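Local coordinates for protein major extracellular endoglucanase (Xanthomonas campestris pv. campestris, PDB 4TUF) that cuts internal beta-1,4-glucosidic linkages in cellulose, lichenin and cereal beta-glucans, here as its family 5 catalytic domain, at residues A[204-209]-A[261-266]; A[238-243]-A[291-296]. All coordinates share one frame; numbering follows the deposited sequence.

Contact 1 of 2, residues A[204-209]-A[261-266]; sequences CSTNGG and WERHFG
R263 runs from helix 257-266 out to T206 of the loop 204-209. Its CG lies anti to the backbone N (chi1 178°), which sends the chain away from the helix. CB and CG carry it toward the loop, and R263 CD is the first atom to touch, 3.9 Å from T206 CB. The chain then bends at chi3 (72°). R263 NE follows at 4.0 Å from the same T206 CB, and the guanidinium turns one face to T206 CG2, which sits toward the rim of that group. R263 CZ is 4.2 Å from T206 CG2. The two side chains cross at about a right angle, and no hydrogen bond joins the segments. In this TIM barrel, helix 257-266 packs outside strand 231-238, and the long loop between strands 192-195 and 231-238 passes over the helix at the surface. The disulfide C204-C221 ties that loop to itself. Within the loop, S205 OG donates to N207 OD1 at 2.7 Å. The buried ring of H264 meets the glycine backbone. G208 O lies at the ring edge, near its plane, 4.2 Å from H264 NE2. G209 O approaches obliquely, 3.5 Å from H264 CE1, and accepts a hydrogen bond from Y247 OH.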
ATOM      1  N   CYS A 204      -7.644  18.885 -15.068  1.00 46.43           N
ATOM      2  CA  CYS A 204      -6.542  19.158 -14.146  1.00 37.66           C
ATOM      3  C   CYS A 204      -5.550  18.006 -14.076  1.00 38.38           C
ATOM      4  O   CYS A 204      -5.218  17.516 -12.995  1.00 44.92           O
ATOM      5  CB  CYS A 204      -7.093  19.471 -12.754  1.00 36.69           C
ATOM      6  SG  CYS A 204      -5.885  20.069 -11.548  1.00 56.22           S
ATOM      7  N   SER A 205      -5.087  17.571 -15.241  1.00 40.70           N
ATOM      8  CA  SER A 205      -4.122  16.485 -15.321  1.00 31.73           C
ATOM      9  C   SER A 205      -3.469  16.443 -16.692  1.00 35.04           C
ATOM     10  O   SER A 205      -4.159  16.507 -17.706  1.00 33.37           O
ATOM     11  CB  SER A 205      -4.798  15.144 -15.025  1.00 32.18           C
ATOM     12  OG  SER A 205      -3.939  14.058 -15.325  1.00 31.33           O
ATOM     13  N   THR A 206      -2.143  16.348 -16.727  1.00 41.00           N
ATOM     14  CA  THR A 206      -1.464  15.980 -17.966  1.00 46.96           C
ATOM     15  C   THR A 206      -1.428  14.458 -18.035  1.00 49.37           C
ATOM     16  O   THR A 206      -0.792  13.802 -17.206  1.00 52.42           O
ATOM     17  CB  THR A 206      -0.043  16.547 -18.056  1.00 44.73           C
ATOM     18  OG1 THR A 206      -0.101  17.978 -18.086  1.00 52.89           O
ATOM     19  CG2 THR A 206       0.648  16.045 -19.316  1.00 39.08           C
ATOM     20  N   ASN A 207      -2.123  13.903 -19.020  1.00 43.87           N
ATOM     21  CA  ASN A 207      -2.362  12.465 -19.073  1.00 40.99           C
ATOM     22  C   ASN A 207      -1.298  11.661 -19.815  1.00 44.80           C
ATOM     23  O   ASN A 207      -0.381  12.224 -20.414  1.00 43.04           O
ATOM     24  CB  ASN A 207      -3.724  12.200 -19.708  1.00 36.13           C
ATOM     25  CG  ASN A 207      -4.870  12.656 -18.833  1.00 39.22           C
ATOM     26  OD1 ASN A 207      -4.729  12.775 -17.614  1.00 46.44           O
ATOM     27  ND2 ASN A 207      -6.016  12.908 -19.449  1.00 34.47           N
ATOM     28  N   GLY A 208      -1.437  10.337 -19.763  1.00 46.77           N
ATOM     29  CA  GLY A 208      -0.522   9.427 -20.431  1.00 34.70           C
ATOM     30  C   GLY A 208       0.626   8.948 -19.558  1.00 36.14           C
ATOM     31  O   GLY A 208       1.241   9.731 -18.834  1.00 38.18           O
ATOM     32  N   GLY A 209       0.916   7.652 -19.625  1.00 39.36           N
ATOM     33  CA  GLY A 209       2.054   7.090 -18.921  1.00 37.47           C
ATOM     34  C   GLY A 209       1.868   7.043 -17.419  1.00 37.86           C
ATOM     35  O   GLY A 209       2.831   7.170 -16.661  1.00 37.15           O
ATOM     36  N   TRP A 261       7.843  12.038 -12.025  1.00 40.35           N
ATOM     37  CA  TRP A 261       7.451  11.739 -10.655  1.00 36.57           C
ATOM     38  C   TRP A 261       6.927  12.991  -9.972  1.00 38.51           C
ATOM     39  O   TRP A 261       5.954  12.936  -9.223  1.00 42.64           O
ATOM     40  CB  TRP A 261       8.627  11.161  -9.869  1.00 37.42           C
ATOM     41  CG  TRP A 261       9.105   9.840 -10.387  1.00 35.39           C
ATOM     42  CD1 TRP A 261       8.347   8.855 -10.948  1.00 34.34           C
ATOM     43  CD2 TRP A 261      10.455   9.367 -10.405  1.00 38.50           C
ATOM     44  NE1 TRP A 261       9.141   7.791 -11.305  1.00 38.52           N
ATOM     45  CE2 TRP A 261      10.440   8.083 -10.982  1.00 42.86           C
ATOM     46  CE3 TRP A 261      11.674   9.901  -9.984  1.00 43.28           C
ATOM     47  CZ2 TRP A 261      11.596   7.328 -11.154  1.00 45.29           C
ATOM     48  CZ3 TRP A 261      12.820   9.149 -10.155  1.00 49.56           C
ATOM     49  CH2 TRP A 261      12.773   7.878 -10.735  1.00 47.32           C
ATOM     50  N   GLU A 262       7.576  14.121 -10.235  1.00 40.42           N
ATOM     51  CA  GLU A 262       7.139  15.393  -9.676  1.00 41.44           C
ATOM     52  C   GLU A 262       5.712  15.702 -10.108  1.00 42.05           C
ATOM     53  O   GLU A 262       4.862  16.016  -9.278  1.00 44.01           O
ATOM     54  CB  GLU A 262       8.081  16.524 -10.100  1.00 40.22           C
ATOM     55  CG  GLU A 262       7.728  17.890  -9.532  1.00 41.10           C
ATOM     56  CD  GLU A 262       8.132  18.048  -8.075  1.00 53.56           C
ATOM     57  OE1 GLU A 262       8.673  17.083  -7.487  1.00 56.35           O
ATOM     58  OE2 GLU A 262       7.913  19.146  -7.519  1.00 61.33           O
ATOM     59  N   ARG A 263       5.456  15.587 -11.407  1.00 40.86           N
ATOM     60  CA  ARG A 263       4.128  15.822 -11.961  1.00 42.24           C
ATOM     61  C   ARG A 263       3.037  14.944 -11.350  1.00 46.41           C
ATOM     62  O   ARG A 263       1.980  15.438 -10.959  1.00 46.21           O
ATOM     63  CB  ARG A 263       4.142  15.608 -13.473  1.00 40.87           C
ATOM     64  CG  ARG A 263       2.783  15.798 -14.110  1.00 46.99           C
ATOM     65  CD  ARG A 263       2.907  16.228 -15.555  1.00 59.92           C
ATOM     66  NE  ARG A 263       3.376  15.151 -16.417  1.00 64.61           N
ATOM     67  CZ  ARG A 263       4.280  15.310 -17.378  1.00 71.21           C
ATOM     68  NH1 ARG A 263       4.820  16.503 -17.587  1.00 68.81           N
ATOM     69  NH2 ARG A 263       4.646  14.276 -18.123  1.00 77.16           N
ATOM     70  N   HIS A 264       3.258  13.632 -11.371  1.00 43.77           N
ATOM     71  CA  HIS A 264       2.301  12.656 -10.851  1.00 39.10           C
ATOM     72  C   HIS A 264       2.037  12.660  -9.345  1.00 38.70           C
ATOM     73  O   HIS A 264       0.893  12.582  -8.928  1.00 39.79           O
ATOM     74  CB  HIS A 264       2.690  11.251 -11.302  1.00 31.73           C
ATOM     75  CG  HIS A 264       2.572  11.037 -12.776  1.00 33.71           C
ATOM     76  ND1 HIS A 264       3.185   9.991 -13.425  1.00 37.10           N
ATOM     77  CD2 HIS A 264       1.917  11.735 -13.728  1.00 36.67           C
ATOM     78  CE1 HIS A 264       2.910  10.051 -14.713  1.00 32.03           C
ATOM     79  NE2 HIS A 264       2.142  11.102 -14.922  1.00 36.38           N
ATOM     80  N   PHE A 265       3.077  12.759  -8.527  1.00 37.80           N
ATOM     81  CA  PHE A 265       2.866  12.840  -7.089  1.00 39.19           C
ATOM     82  C   PHE A 265       3.723  13.823  -6.325  1.00 41.74           C
ATOM     83  O   PHE A 265       3.344  14.300  -5.304  1.00 38.71           O
ATOM     84  CB  PHE A 265       2.966  11.461  -6.439  1.00 36.23           C
ATOM     85  CG  PHE A 265       4.257  10.772  -6.672  1.00 35.32           C
ATOM     86  CD1 PHE A 265       4.428  10.009  -7.763  1.00 37.67           C
ATOM     87  CD2 PHE A 265       5.283  10.899  -5.796  1.00 35.28           C
ATOM     88  CE1 PHE A 265       5.603   9.380  -7.987  1.00 39.46           C
ATOM     89  CE2 PHE A 265       6.470  10.280  -6.009  1.00 36.65           C
ATOM     90  CZ  PHE A 265       6.630   9.519  -7.110  1.00 35.32           C
ATOM     91  N   GLY A 266       4.913  14.059  -6.822  1.00 45.17           N
ATOM     92  CA  GLY A 266       5.970  14.704  -6.082  1.00 46.12           C
ATOM     93  C   GLY A 266       5.709  16.117  -5.685  1.00 46.40           C
ATOM     94  O   GLY A 266       6.083  16.574  -4.645  1.00 46.36           O
TER

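Contact 2 of 2, residues A[238-243]-A[291-296]; sequences YGPDVF and KTWQDA
W293 lays one face of its indole against the backbone of Y238 and G239. G239 CA sits 3.6 Å from the centroid of the six-membered ring, only 14° off the ring normal, a CH-pi contact. Y238 C lies over the same face, toward the rim. P240 CD adds an apolar touch, 3.9 Å from W293 CB. The indole reaches the loop because its CG is anti to the backbone N (chi1 175°). A bound water links the polar atoms. It accepts from W293 NE1 at 2.6 Å and donates to Y238 O at 2.8 Å. The contact is buried. It joins the C-terminal end of barrel strand 231-238 to helix 288-303, which follows the next strand, 276-280, of this TIM barrel. In such barrels the active site lies at the C-terminal ends of the strands. The first bond of the Y238 side chain points away from the helix segment, and Y238 OH hydrogen-bonds E278 and E157, the probable nucleophile and proton donor. Further out, F248 meets the W293 ring with its plane steeply inclined to it. Beyond G239, the loop turns back, with V242 N bonded to G239 O at 3.0 Å.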
ATOM      1  N   TYR A 238       5.693   2.296 -10.447  1.00 37.79           N
ATOM      2  CA  TYR A 238       6.501   1.137 -10.805  1.00 36.51           C
ATOM      3  C   TYR A 238       7.448   1.455 -11.961  1.00 47.55           C
ATOM      4  O   TYR A 238       7.408   2.554 -12.527  1.00 52.54           O
ATOM      5  CB  TYR A 238       5.611  -0.043 -11.177  1.00 42.93           C
ATOM      6  CG  TYR A 238       4.521  -0.318 -10.176  1.00 45.33           C
ATOM      7  CD1 TYR A 238       4.739  -1.165  -9.098  1.00 42.94           C
ATOM      8  CD2 TYR A 238       3.268   0.270 -10.307  1.00 47.55           C
ATOM      9  CE1 TYR A 238       3.743  -1.410  -8.176  1.00 45.16           C
ATOM     10  CE2 TYR A 238       2.266   0.025  -9.395  1.00 51.59           C
ATOM     11  CZ  TYR A 238       2.511  -0.818  -8.332  1.00 55.09           C
ATOM     12  OH  TYR A 238       1.520  -1.068  -7.416  1.00 66.50           O
ATOM     13  N   GLY A 239       8.301   0.491 -12.300  1.00 46.67           N
ATOM     14  CA  GLY A 239       9.306   0.677 -13.329  1.00 37.95           C
ATOM     15  C   GLY A 239       9.118  -0.215 -14.543  1.00 44.16           C
ATOM     16  O   GLY A 239       8.045  -0.786 -14.750  1.00 44.92           O
ATOM     17  N   PRO A 240      10.180  -0.350 -15.348  1.00 50.86           N
ATOM     18  CA  PRO A 240      10.163  -0.981 -16.674  1.00 53.78           C
ATOM     19  C   PRO A 240       9.566  -2.388 -16.712  1.00 55.97           C
ATOM     20  O   PRO A 240       8.992  -2.754 -17.738  1.00 59.74           O
ATOM     21  CB  PRO A 240      11.645  -1.025 -17.055  1.00 56.74           C
ATOM     22  CG  PRO A 240      12.257   0.097 -16.296  1.00 55.82           C
ATOM     23  CD  PRO A 240      11.526   0.132 -14.988  1.00 51.82           C
ATOM     24  N   ASP A 241       9.687  -3.156 -15.633  1.00 53.26           N
ATOM     25  CA  ASP A 241       9.248  -4.550 -15.670  1.00 57.42           C
ATOM     26  C   ASP A 241       7.796  -4.739 -15.246  1.00 55.24           C
ATOM     27  O   ASP A 241       7.307  -5.866 -15.202  1.00 59.97           O
ATOM     28  CB  ASP A 241      10.154  -5.425 -14.803  1.00 74.38           C
ATOM     29  CG  ASP A 241      10.387  -4.845 -13.427  1.00 89.74           C
ATOM     30  OD1 ASP A 241       9.690  -3.874 -13.053  1.00 90.23           O
ATOM     31  OD2 ASP A 241      11.272  -5.370 -12.718  1.00101.02           O
ATOM     32  N   VAL A 242       7.113  -3.644 -14.930  1.00 51.13           N
ATOM     33  CA  VAL A 242       5.668  -3.690 -14.738  1.00 43.35           C
ATOM     34  C   VAL A 242       4.995  -3.269 -16.032  1.00 43.93           C
ATOM     35  O   VAL A 242       4.078  -3.930 -16.519  1.00 48.62           O
ATOM     36  CB  VAL A 242       5.209  -2.785 -13.586  1.00 44.60           C
ATOM     37  CG1 VAL A 242       3.689  -2.534 -13.658  1.00 31.79           C
ATOM     38  CG2 VAL A 242       5.607  -3.404 -12.251  1.00 47.44           C
ATOM     39  N   PHE A 243       5.475  -2.165 -16.590  1.00 40.73           N
ATOM     40  CA  PHE A 243       5.038  -1.705 -17.898  1.00 45.11           C
ATOM     41  C   PHE A 243       6.147  -0.856 -18.489  1.00 50.50           C
ATOM     42  O   PHE A 243       6.771  -0.066 -17.781  1.00 57.76           O
ATOM     43  CB  PHE A 243       3.734  -0.905 -17.799  1.00 45.04           C
ATOM     44  CG  PHE A 243       3.138  -0.536 -19.133  1.00 43.95           C
ATOM     45  CD1 PHE A 243       3.593   0.574 -19.833  1.00 49.59           C
ATOM     46  CD2 PHE A 243       2.110  -1.288 -19.679  1.00 43.98           C
ATOM     47  CE1 PHE A 243       3.041   0.915 -21.061  1.00 49.78           C
ATOM     48  CE2 PHE A 243       1.551  -0.952 -20.908  1.00 45.55           C
ATOM     49  CZ  PHE A 243       2.015   0.149 -21.598  1.00 47.03           C
ATOM     50  N   LYS A 291      17.110  -1.728 -12.311  1.00 60.58           N
ATOM     51  CA  LYS A 291      18.138  -1.384 -11.341  1.00 62.11           C
ATOM     52  C   LYS A 291      18.271   0.135 -11.310  1.00 58.36           C
ATOM     53  O   LYS A 291      18.018   0.773 -10.285  1.00 57.16           O
ATOM     54  CB  LYS A 291      19.466  -2.050 -11.707  1.00 69.68           C
ATOM     55  CG  LYS A 291      20.268  -2.579 -10.530  1.00 74.36           C
ATOM     56  CD  LYS A 291      20.940  -1.462  -9.751  1.00 75.33           C
ATOM     57  CE  LYS A 291      22.025  -2.010  -8.829  1.00 73.93           C
ATOM     58  NZ  LYS A 291      22.737  -0.923  -8.097  1.00 72.43           N
ATOM     59  N   THR A 292      18.639   0.702 -12.456  1.00 57.20           N
ATOM     60  CA  THR A 292      18.745   2.149 -12.621  1.00 59.02           C
ATOM     61  C   THR A 292      17.499   2.896 -12.141  1.00 56.24           C
ATOM     62  O   THR A 292      17.600   3.890 -11.428  1.00 59.88           O
ATOM     63  CB  THR A 292      18.994   2.521 -14.092  1.00 62.81           C
ATOM     64  OG1 THR A 292      20.078   1.740 -14.613  1.00 68.86           O
ATOM     65  CG2 THR A 292      19.328   3.995 -14.213  1.00 52.73           C
ATOM     66  N   TRP A 293      16.328   2.404 -12.529  1.00 55.15           N
ATOM     67  CA  TRP A 293      15.069   3.058 -12.187  1.00 52.14           C
ATOM     68  C   TRP A 293      14.835   3.144 -10.676  1.00 57.54           C
ATOM     69  O   TRP A 293      14.476   4.204 -10.164  1.00 60.73           O
ATOM     70  CB  TRP A 293      13.890   2.338 -12.847  1.00 50.21           C
ATOM     71  CG  TRP A 293      12.576   2.913 -12.427  1.00 53.75           C
ATOM     72  CD1 TRP A 293      11.944   3.992 -12.970  1.00 55.52           C
ATOM     73  CD2 TRP A 293      11.742   2.456 -11.356  1.00 53.20           C
ATOM     74  NE1 TRP A 293      10.765   4.232 -12.306  1.00 57.58           N
ATOM     75  CE2 TRP A 293      10.618   3.302 -11.311  1.00 53.54           C
ATOM     76  CE3 TRP A 293      11.833   1.411 -10.436  1.00 51.02           C
ATOM     77  CZ2 TRP A 293       9.598   3.139 -10.379  1.00 49.60           C
ATOM     78  CZ3 TRP A 293      10.821   1.247  -9.515  1.00 48.94           C
ATOM     79  CH2 TRP A 293       9.715   2.105  -9.494  1.00 48.20           C
ATOM     80  N   GLN A 294      15.028   2.032  -9.969  1.00 63.61           N
ATOM     81  CA  GLN A 294      14.832   2.006  -8.520  1.00 58.33           C
ATOM     82  C   GLN A 294      15.830   2.918  -7.824  1.00 60.04           C
ATOM     83  O   GLN A 294      15.475   3.627  -6.882  1.00 59.91           O
ATOM     84  CB  GLN A 294      14.947   0.579  -7.969  1.00 51.65           C
ATOM     85  CG  GLN A 294      13.815  -0.338  -8.405  1.00 57.57           C
ATOM     86  CD  GLN A 294      13.604  -1.517  -7.479  1.00 61.95           C
ATOM     87  OE1 GLN A 294      13.739  -1.399  -6.262  1.00 61.81           O
ATOM     88  NE2 GLN A 294      13.264  -2.664  -8.054  1.00 63.41           N
ATOM     89  N   ASP A 295      17.076   2.898  -8.291  1.00 59.93           N
ATOM     90  CA  ASP A 295      18.109   3.763  -7.739  1.00 54.66           C
ATOM     91  C   ASP A 295      17.712   5.231  -7.857  1.00 57.63           C
ATOM     92  O   ASP A 295      17.813   5.985  -6.891  1.00 66.99           O
ATOM     93  CB  ASP A 295      19.446   3.526  -8.441  1.00 58.43           C
ATOM     94  CG  ASP A 295      20.115   2.237  -8.009  1.00 60.13           C
ATOM     95  OD1 ASP A 295      19.843   1.762  -6.886  1.00 60.35           O
ATOM     96  OD2 ASP A 295      20.929   1.705  -8.791  1.00 62.79           O
ATOM     97  N   ALA A 296      17.246   5.625  -9.041  1.00 51.14           N
ATOM     98  CA  ALA A 296      16.868   7.012  -9.304  1.00 47.98           C
ATOM     99  C   ALA A 296      15.660   7.454  -8.479  1.00 54.61           C
ATOM    100  O   ALA A 296      15.600   8.598  -8.024  1.00 58.24           O
ATOM    101  CB  ALA A 296      16.587   7.206 -10.785  1.00 44.33           C
TER
HETATM  102  O   HOH W   1       8.361   5.154 -12.674  1.00 41.85           O

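How the contacts relate
The centres of contacts 1 and 2 lie about 17 Å apart, on neighbouring parts of one TIM barrel. Their segments alternate along the chain: 204-209, 238-243, 261-266, 291-296. Strand 231-238 runs into the second segment, and strand 276-280 lies between the last two. These strands pair in parallel. Helices 257-266 and 288-303 are neighbours, and there the two contacts touch. W261 CZ2 is 3.4 Å from W293 NE1, and the indole planes meet at about 75°. W261 also packs on A296. Contact 1 is at the surface, away from the annotated sites. Contact 2 lies deeper, at the catalytic end of the barrel.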